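Local coordinates for protein ATP-dependent RNA helicase HrpB (Escherichia coli, PDB 6EUD) that hydrolyses ATP to ADP and phosphate as a bacterial DExH-box NTPase of the DEAH/RHA helicase group and binds single-stranded RNA, at residues A[441-445]-A[457-463]. Sequence-based numbering, arbitrary orientation.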
# COMPACT_ATOMS: atom_id res chain seq x y z
N LYS A 441 4.57 -6.52 -28.21
CA LYS A 441 6.00 -6.31 -28.14
C LYS A 441 6.35 -5.30 -27.04
O LYS A 441 7.25 -5.54 -26.23
CB LYS A 441 6.54 -5.82 -29.49
CG LYS A 441 8.02 -5.48 -29.43
CD LYS A 441 8.78 -6.01 -30.61
CE LYS A 441 10.26 -6.00 -30.29
NZ LYS A 441 11.06 -6.47 -31.45
N ILE A 442 5.63 -4.18 -27.01
CA ILE A 442 5.84 -3.20 -25.95
C ILE A 442 5.71 -3.86 -24.58
O ILE A 442 6.52 -3.61 -23.68
CB ILE A 442 4.84 -2.03 -26.03
CG1 ILE A 442 5.14 -1.17 -27.27
CG2 ILE A 442 4.89 -1.19 -24.76
CD1 ILE A 442 6.46 -0.39 -27.18
N ALA A 443 4.71 -4.71 -24.45
CA ALA A 443 4.42 -5.37 -23.19
C ALA A 443 5.54 -6.33 -22.81
O ALA A 443 5.94 -6.40 -21.65
CB ALA A 443 3.08 -6.09 -23.26
N ALA A 444 6.07 -7.06 -23.78
CA ALA A 444 7.12 -8.01 -23.47
C ALA A 444 8.37 -7.23 -23.02
O ALA A 444 9.06 -7.64 -22.09
CB ALA A 444 7.42 -8.90 -24.68
N ILE A 445 8.62 -6.10 -23.65
CA ILE A 445 9.72 -5.22 -23.24
C ILE A 445 9.57 -4.70 -21.81
O ILE A 445 10.49 -4.82 -21.01
CB ILE A 445 9.84 -4.02 -24.19
CG1 ILE A 445 10.22 -4.51 -25.58
CG2 ILE A 445 10.90 -3.04 -23.66
CD1 ILE A 445 10.26 -3.43 -26.60
N LEU A 457 12.46 3.86 -25.52
CA LEU A 457 11.64 2.66 -25.67
C LEU A 457 11.49 2.28 -27.16
O LEU A 457 11.27 1.11 -27.50
CB LEU A 457 10.27 2.87 -25.04
CG LEU A 457 9.22 1.77 -25.24
CD1 LEU A 457 9.60 0.48 -24.53
CD2 LEU A 457 7.85 2.25 -24.82
N GLY A 458 11.64 3.26 -28.04
CA GLY A 458 11.61 3.02 -29.47
C GLY A 458 12.82 2.24 -29.93
O GLY A 458 12.78 1.53 -30.94
N VAL A 459 13.92 2.37 -29.20
CA VAL A 459 15.11 1.59 -29.53
C VAL A 459 14.87 0.12 -29.19
O VAL A 459 15.09 -0.74 -30.04
CB VAL A 459 16.37 2.10 -28.80
CG1 VAL A 459 17.42 1.02 -28.77
CG2 VAL A 459 16.92 3.36 -29.49
N ALA A 460 14.41 -0.17 -27.98
CA ALA A 460 14.15 -1.55 -27.59
C ALA A 460 13.12 -2.20 -28.53
O ALA A 460 13.28 -3.35 -28.97
CB ALA A 460 13.68 -1.61 -26.14
N PHE A 461 12.10 -1.42 -28.89
CA PHE A 461 11.04 -1.87 -29.78
C PHE A 461 11.58 -2.35 -31.13
O PHE A 461 11.11 -3.34 -31.66
CB PHE A 461 10.02 -0.75 -30.01
CG PHE A 461 8.83 -1.16 -30.85
CD1 PHE A 461 8.84 -0.97 -32.23
CD2 PHE A 461 7.70 -1.70 -30.25
CE1 PHE A 461 7.74 -1.33 -33.00
CE2 PHE A 461 6.61 -2.06 -31.01
CZ PHE A 461 6.63 -1.88 -32.39
N SER A 462 12.57 -1.64 -31.66
CA SER A 462 13.12 -1.98 -32.96
C SER A 462 14.04 -3.20 -32.87
O SER A 462 14.40 -3.77 -33.88
CB SER A 462 13.91 -0.82 -33.54
OG SER A 462 15.17 -0.75 -32.89
N ARG A 463 14.43 -3.60 -31.66
CA ARG A 463 15.29 -4.77 -31.52
C ARG A 463 14.44 -6.00 -31.65
O ARG A 463 13.29 -6.00 -31.22
CB ARG A 463 16.02 -4.79 -30.19
CG ARG A 463 16.79 -3.54 -29.92
CD ARG A 463 17.76 -3.78 -28.80
NE ARG A 463 18.44 -2.55 -28.44
CZ ARG A 463 19.43 -2.01 -29.14
NH1 ARG A 463 19.86 -2.59 -30.26
NH2 ARG A 463 19.99 -0.89 -28.72
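Phe-461 reaches from the short helix 457-462 against Lys-441 and Ile-442 of helix 433-447, in a helix-helix packing within a mostly helical bundle, consistent with the helical bundle (ratchet-like) domain of DEAH/RHA helicases. The axes of the two short segments run at 108° to each other and approach to 9.9 Å. With CG anti to the backbone N (chi1 -176°), Phe-461 sends its ring out to helix 433-447, where Ile-442 CD1 and Lys-441 CG both approach the ring obliquely. Ile-442 CD1 lies 3.6 Å from Phe-461 CD2, its side chain crossing that of the phenylalanine at about a right angle, and the same methyl rests 3.8 Å from Leu-457 CD2. Cutting Ile-442 back to an alanine removes the methyl between ring and Leu-457, which is likely to open a gap there and leave the ring freer to turn. Ile-491 and Leu-495 of helix 491-498 also touch Ile-442, extending this apolar core. One turn on, Ile-445 points its CD1 at the backbone of helix 457-462, 3.6 Å from Phe-461 N, while its CG2 branch sits 3.9 Å from Leu-457 CD1 and also borders the Ala-460 methyl. On the more open flank, the aliphatic part of Lys-441 runs past the ring, with CG 3.9 Å from Phe-461 CD2. The chain bends at chi2 (136°) and continues toward the carbonyl of Phe-461, where CD lies 3.7 Å from Phe-461 O.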